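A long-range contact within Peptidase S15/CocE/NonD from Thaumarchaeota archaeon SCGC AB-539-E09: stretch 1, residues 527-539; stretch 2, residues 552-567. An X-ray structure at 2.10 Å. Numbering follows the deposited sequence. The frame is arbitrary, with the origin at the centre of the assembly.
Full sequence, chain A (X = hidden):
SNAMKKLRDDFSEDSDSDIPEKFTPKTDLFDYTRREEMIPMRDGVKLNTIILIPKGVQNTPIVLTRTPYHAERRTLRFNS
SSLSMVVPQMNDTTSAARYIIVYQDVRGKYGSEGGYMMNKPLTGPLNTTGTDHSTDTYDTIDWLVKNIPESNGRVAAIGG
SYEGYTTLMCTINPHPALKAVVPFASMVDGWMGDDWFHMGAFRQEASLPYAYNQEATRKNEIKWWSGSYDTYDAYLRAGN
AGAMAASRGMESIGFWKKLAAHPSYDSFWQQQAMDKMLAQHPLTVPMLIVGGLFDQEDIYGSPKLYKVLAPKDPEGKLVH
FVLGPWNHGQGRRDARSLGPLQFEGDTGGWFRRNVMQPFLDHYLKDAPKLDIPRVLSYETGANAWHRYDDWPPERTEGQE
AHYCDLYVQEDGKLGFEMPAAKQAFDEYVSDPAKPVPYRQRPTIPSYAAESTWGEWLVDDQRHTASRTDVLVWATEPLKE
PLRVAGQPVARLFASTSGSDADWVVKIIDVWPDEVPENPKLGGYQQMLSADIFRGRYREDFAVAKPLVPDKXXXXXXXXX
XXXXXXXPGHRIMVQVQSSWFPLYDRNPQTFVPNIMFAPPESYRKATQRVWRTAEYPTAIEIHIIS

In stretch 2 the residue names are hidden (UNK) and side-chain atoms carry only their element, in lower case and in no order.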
# COMPACT_ATOMS: atom_id res chain seq x y z
N MET A 527 15.55 0.62 -18.64
CA MET A 527 16.48 -0.32 -19.26
C MET A 527 15.69 -1.24 -20.19
O MET A 527 14.57 -1.64 -19.85
CB MET A 527 17.27 -1.11 -18.20
CG MET A 527 18.54 -1.73 -18.76
SD MET A 527 19.77 -2.09 -17.49
CE MET A 527 19.02 -3.55 -16.72
N LEU A 528 16.24 -1.52 -21.38
CA LEU A 528 15.53 -2.29 -22.40
C LEU A 528 16.31 -3.55 -22.82
O LEU A 528 15.72 -4.61 -22.99
CB LEU A 528 15.26 -1.39 -23.62
CG LEU A 528 14.42 -1.97 -24.74
CD1 LEU A 528 12.94 -1.98 -24.38
CD2 LEU A 528 14.63 -1.21 -26.02
N SER A 529 17.63 -3.41 -23.00
CA SER A 529 18.52 -4.51 -23.37
C SER A 529 19.91 -4.21 -22.86
O SER A 529 20.47 -3.18 -23.21
CB SER A 529 18.53 -4.72 -24.88
OG SER A 529 19.45 -5.72 -25.27
N ALA A 530 20.44 -5.07 -21.99
CA ALA A 530 21.75 -4.85 -21.39
C ALA A 530 22.48 -6.15 -21.09
O ALA A 530 21.85 -7.14 -20.72
CB ALA A 530 21.60 -4.05 -20.11
N ASP A 531 23.81 -6.14 -21.24
CA ASP A 531 24.63 -7.30 -20.91
C ASP A 531 26.06 -6.88 -20.55
O ASP A 531 26.41 -5.70 -20.63
CB ASP A 531 24.62 -8.37 -22.01
CG ASP A 531 24.42 -9.77 -21.43
OD1 ASP A 531 24.97 -10.05 -20.34
OD2 ASP A 531 23.69 -10.57 -22.05
N ILE A 532 26.86 -7.86 -20.11
CA ILE A 532 28.23 -7.66 -19.64
C ILE A 532 29.19 -8.61 -20.37
O ILE A 532 28.81 -9.74 -20.70
CB ILE A 532 28.29 -7.85 -18.09
CG1 ILE A 532 29.72 -7.64 -17.51
CG2 ILE A 532 27.68 -9.20 -17.65
CD1 ILE A 532 29.80 -7.52 -15.97
N PHE A 533 30.42 -8.15 -20.61
CA PHE A 533 31.46 -8.95 -21.24
C PHE A 533 32.71 -8.94 -20.37
O PHE A 533 33.21 -7.87 -20.03
CB PHE A 533 31.77 -8.42 -22.66
CG PHE A 533 32.61 -9.35 -23.51
CD1 PHE A 533 33.97 -9.51 -23.28
CD2 PHE A 533 32.04 -10.03 -24.59
CE1 PHE A 533 34.74 -10.37 -24.06
CE2 PHE A 533 32.82 -10.87 -25.39
CZ PHE A 533 34.16 -11.04 -25.11
N ARG A 534 33.24 -10.13 -20.02
CA ARG A 534 34.48 -10.23 -19.25
C ARG A 534 35.65 -10.17 -20.23
O ARG A 534 35.85 -11.10 -21.02
CB ARG A 534 34.51 -11.49 -18.38
CG ARG A 534 35.67 -11.50 -17.38
CD ARG A 534 35.25 -12.08 -16.04
NE ARG A 534 34.61 -11.08 -15.19
CZ ARG A 534 34.12 -11.34 -13.98
NH1 ARG A 534 34.18 -12.57 -13.48
NH2 ARG A 534 33.55 -10.38 -13.26
N GLY A 535 36.35 -9.03 -20.22
CA GLY A 535 37.43 -8.67 -21.13
C GLY A 535 38.54 -9.68 -21.37
O GLY A 535 39.15 -9.67 -22.44
N ARG A 536 38.83 -10.54 -20.38
CA ARG A 536 39.88 -11.57 -20.50
C ARG A 536 39.54 -12.60 -21.61
O ARG A 536 40.43 -13.32 -22.07
CB ARG A 536 40.11 -12.27 -19.14
CG ARG A 536 38.94 -13.14 -18.69
CD ARG A 536 38.90 -13.38 -17.19
NE ARG A 536 39.78 -14.46 -16.77
CZ ARG A 536 40.93 -14.28 -16.12
NH1 ARG A 536 41.67 -15.32 -15.77
NH2 ARG A 536 41.35 -13.06 -15.82
N TYR A 537 38.25 -12.66 -22.05
CA TYR A 537 37.80 -13.59 -23.10
C TYR A 537 37.53 -12.86 -24.44
O TYR A 537 36.76 -13.35 -25.26
CB TYR A 537 36.53 -14.36 -22.63
CG TYR A 537 36.68 -14.98 -21.26
CD1 TYR A 537 37.56 -16.04 -21.04
CD2 TYR A 537 35.93 -14.52 -20.18
CE1 TYR A 537 37.72 -16.60 -19.78
CE2 TYR A 537 36.07 -15.09 -18.91
CZ TYR A 537 36.97 -16.12 -18.71
OH TYR A 537 37.12 -16.67 -17.46
N ARG A 538 38.22 -11.72 -24.67
CA ARG A 538 38.07 -10.89 -25.88
C ARG A 538 38.44 -11.63 -27.18
O ARG A 538 37.80 -11.40 -28.21
CB ARG A 538 38.94 -9.62 -25.76
CG ARG A 538 38.64 -8.56 -26.82
CD ARG A 538 39.65 -7.43 -26.82
NE ARG A 538 40.91 -7.81 -27.48
CZ ARG A 538 41.12 -7.75 -28.79
NH1 ARG A 538 40.15 -7.35 -29.60
NH2 ARG A 538 42.29 -8.10 -29.30
N GLU A 539 39.48 -12.46 -27.15
CA GLU A 539 39.96 -13.13 -28.36
C GLU A 539 39.61 -14.62 -28.38
O GLU A 539 39.58 -15.22 -29.45
CB GLU A 539 41.47 -12.93 -28.52
CG GLU A 539 41.83 -11.49 -28.80
CD GLU A 539 43.31 -11.22 -28.94
OE1 GLU A 539 43.86 -11.47 -30.04
OE2 GLU A 539 43.92 -10.74 -27.96
N UNK A 552 43.79 0.48 -27.52
CA UNK A 552 42.39 0.52 -27.94
C UNK A 552 42.04 -0.83 -28.56
O UNK A 552 42.57 -1.18 -29.62
c UNK A 552 42.07 1.70 -28.91
c UNK A 552 40.56 1.85 -29.12
c UNK A 552 42.68 3.00 -28.42
N UNK A 553 41.20 -1.62 -27.87
CA UNK A 553 40.82 -2.96 -28.32
C UNK A 553 39.34 -3.05 -28.70
O UNK A 553 38.50 -2.38 -28.09
c UNK A 553 42.75 -4.82 -25.49
c UNK A 553 41.15 -4.01 -27.24
c UNK A 553 43.48 -4.76 -27.88
c UNK A 553 42.62 -4.10 -26.81
N UNK A 554 39.03 -3.89 -29.70
CA UNK A 554 37.68 -4.09 -30.20
C UNK A 554 36.99 -5.25 -29.47
O UNK A 554 37.57 -6.33 -29.33
c UNK A 554 36.30 -4.63 -33.86
o UNK A 554 37.37 -4.61 -34.50
c UNK A 554 36.33 -4.37 -32.36
c UNK A 554 37.70 -4.36 -31.72
o UNK A 554 35.18 -4.85 -34.39
N UNK A 555 35.74 -5.02 -29.05
CA UNK A 555 34.89 -5.99 -28.37
C UNK A 555 33.58 -6.17 -29.13
O UNK A 555 33.01 -5.18 -29.60
c UNK A 555 34.57 -5.54 -26.92
c UNK A 555 36.52 -4.19 -26.04
c UNK A 555 38.03 -5.07 -24.40
c UNK A 555 35.79 -5.38 -26.04
c UNK A 555 36.19 -6.40 -25.19
o UNK A 555 39.13 -4.92 -23.59
c UNK A 555 37.64 -4.04 -25.23
c UNK A 555 37.30 -6.25 -24.36
N UNK A 556 33.11 -7.41 -29.25
CA UNK A 556 31.82 -7.70 -29.86
C UNK A 556 30.91 -8.19 -28.76
O UNK A 556 31.17 -9.25 -28.18
c UNK A 556 30.85 -8.64 -32.04
n UNK A 556 27.75 -11.80 -32.91
c UNK A 556 30.85 -9.82 -32.99
c UNK A 556 31.96 -8.74 -31.00
n UNK A 556 28.37 -10.11 -34.32
c UNK A 556 28.64 -10.90 -33.29
n UNK A 556 29.81 -10.79 -32.65
N UNK A 557 29.92 -7.37 -28.37
CA UNK A 557 29.03 -7.71 -27.27
C UNK A 557 27.58 -7.82 -27.77
O UNK A 557 26.87 -6.81 -27.85
c UNK A 557 30.65 -6.46 -25.69
c UNK A 557 28.38 -7.22 -24.84
c UNK A 557 29.16 -6.72 -26.06
c UNK A 557 30.90 -5.14 -24.94
N UNK A 558 27.11 -9.05 -28.11
CA UNK A 558 25.70 -9.22 -28.49
C UNK A 558 24.82 -8.97 -27.28
O UNK A 558 25.18 -9.37 -26.17
c UNK A 558 27.05 -11.18 -29.03
c UNK A 558 27.81 -10.35 -28.05
c UNK A 558 25.62 -10.68 -28.98
N UNK A 559 23.72 -8.23 -27.46
CA UNK A 559 22.86 -7.85 -26.35
C UNK A 559 21.50 -8.56 -26.40
O UNK A 559 21.10 -9.02 -27.47
c UNK A 559 23.79 -4.07 -26.54
c UNK A 559 22.67 -6.31 -26.33
c UNK A 559 23.95 -5.49 -26.07
c UNK A 559 24.35 -5.53 -24.59
N UNK A 560 20.76 -8.67 -25.26
CA UNK A 560 19.45 -9.36 -25.29
C UNK A 560 18.51 -8.84 -26.37
O UNK A 560 18.59 -7.68 -26.76
c UNK A 560 18.89 -9.09 -23.89
c UNK A 560 21.10 -8.23 -23.89
c UNK A 560 20.08 -8.92 -23.03
N UNK A 561 17.62 -9.71 -26.86
CA UNK A 561 16.67 -9.41 -27.94
C UNK A 561 15.81 -8.19 -27.64
O UNK A 561 15.52 -7.90 -26.47
n UNK A 561 18.67 -12.43 -29.36
c UNK A 561 16.48 -11.93 -28.48
o UNK A 561 17.21 -11.38 -30.70
c UNK A 561 15.75 -10.61 -28.22
c UNK A 561 17.49 -11.87 -29.60
N UNK A 562 15.43 -7.47 -28.71
CA UNK A 562 14.54 -6.31 -28.64
C UNK A 562 13.41 -6.45 -29.68
O UNK A 562 13.61 -7.03 -30.75
c UNK A 562 16.12 -4.89 -30.07
c UNK A 562 15.27 -4.95 -28.80
c UNK A 562 16.09 -4.62 -27.56
N UNK A 563 12.25 -5.94 -29.33
CA UNK A 563 11.04 -5.84 -30.14
C UNK A 563 10.32 -4.66 -29.56
O UNK A 563 9.58 -4.81 -28.59
o UNK A 563 9.21 -7.12 -31.06
c UNK A 563 10.22 -7.12 -30.08
N UNK A 564 10.71 -3.47 -30.00
CA UNK A 564 10.28 -2.25 -29.35
C UNK A 564 10.06 -1.09 -30.31
O UNK A 564 10.75 -0.98 -31.33
n UNK A 564 10.92 1.20 -26.37
c UNK A 564 10.04 0.36 -25.84
n UNK A 564 10.07 -0.82 -26.44
c UNK A 564 11.55 0.54 -27.39
c UNK A 564 11.01 -0.70 -27.44
c UNK A 564 11.36 -1.86 -28.32
N UNK A 565 9.15 -0.20 -29.93
CA UNK A 565 8.94 1.05 -30.63
C UNK A 565 9.33 2.18 -29.68
O UNK A 565 8.72 2.34 -28.63
c UNK A 565 7.19 2.59 -31.67
c UNK A 565 7.49 1.19 -31.14
o UNK A 565 7.28 0.25 -32.19
N UNK A 566 10.38 2.93 -30.05
CA UNK A 566 10.78 4.14 -29.33
C UNK A 566 9.83 5.23 -29.80
O UNK A 566 9.92 5.69 -30.94
c UNK A 566 12.25 4.49 -29.62
c UNK A 566 14.85 1.71 -29.33
c UNK A 566 13.72 3.67 -27.74
c UNK A 566 15.25 1.83 -28.01
c UNK A 566 14.69 2.80 -27.21
c UNK A 566 13.87 2.57 -29.85
c UNK A 566 13.28 3.54 -29.05
N UNK A 567 8.82 5.55 -28.98
CA UNK A 567 7.73 6.47 -29.34
C UNK A 567 8.18 7.95 -29.40
O UNK A 567 9.23 8.30 -28.85
c UNK A 567 4.96 4.77 -27.17
c UNK A 567 6.56 6.31 -28.34
c UNK A 567 5.75 5.01 -28.43
c UNK A 567 4.82 5.02 -29.64
O HOH W 1 14.01 -5.80 -24.95
O HOH W 2 23.49 -10.76 -24.62

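Position 552 carries three carbons, one bearing the other two, and lies beyond reach of stretch 1, so this contact does not set its type: Val-552. At 553 four carbons fork at the second; its CB lies 3.8 Å from CD of Arg-538, over one face of the guanidinium. This is Leu-553, whose apolar bulk suits a flat, poorly hydrated cation face.

Position 554 has three carbons, the third carrying two oxygens, and its exposed end leads away, as befits Glu-554. Its backbone does the bonding: Arg-538 NH1 donates to Glu-554 O at 2.8 Å, near the guanidinium plane where the N-H bonds point.

At 555 one carbon leads to a six-carbon ring bearing an oxygen; Arg-538 CD lies over its face in a CH-pi contact, 3.9 Å from the centroid, and Gly-535 CA at its edge: Tyr-555, whose broad ring offers both surfaces.

Position 556 shows three carbons, a nitrogen, then a carbon with two more nitrogens; its O lies 3.6 Å from Phe-533 CE2. The exposed, charged end leads away: Arg-556. At 557 four carbons fork at the first, one arm two carbons long, and pack against Phe-533 CB: Ile-557, its CG1 3.8 Å from that CB.

At 558 three carbons close a ring onto the backbone nitrogen. Water 2 donates to the O of 558 at 2.7 Å and to Asp-531 OD2 at 2.6 Å; the ring stays farther off: Pro-558. Position 559, four carbons forked at the second, sends its end toward the Asp-531 backbone: Leu-559, long enough to bring CD2 to 3.4 Å from Asp-531 N.

At 560 three carbons again close onto the backbone N, and the ring packs on Ser-529 and Ala-530: Pro-560. Its CG lies 3.4 Å from Ala-530 O, while its O accepts a 2.6 Å hydrogen bond from Ser-529 OG. At 561 three carbons end in one oxygen and one nitrogen, pointing away, though water 1 joins its O to Leu-528 O: Gln-561.

Position 562, one carbon carrying two, offers Leu-528 and Ser-529 a compact apolar branch: Val-562, its CG1 3.6 Å from Ser-529 CB. At 563 one carbon and one oxygen point away: Ser-563. At 564 a carbon bears a five-membered ring with two nitrogens, its flat face receiving Leu-528 CD1: His-564. Position 565, a carbon bearing one oxygen and one carbon, is out of reach: Thr-565. At 566 one carbon leads to a bare six-carbon ring, apolar like Leu-528 beside it: Phe-566. At 567 four carbons fork at the second, out of reach: Leu-567.

Thus apolar packing around Leu-528 and Phe-533 joins two direct hydrogen bonds, both to backbone carbonyls, and two water bridges.

Stretch 2 (552-567) VLEYRIPLPQVSHTFL
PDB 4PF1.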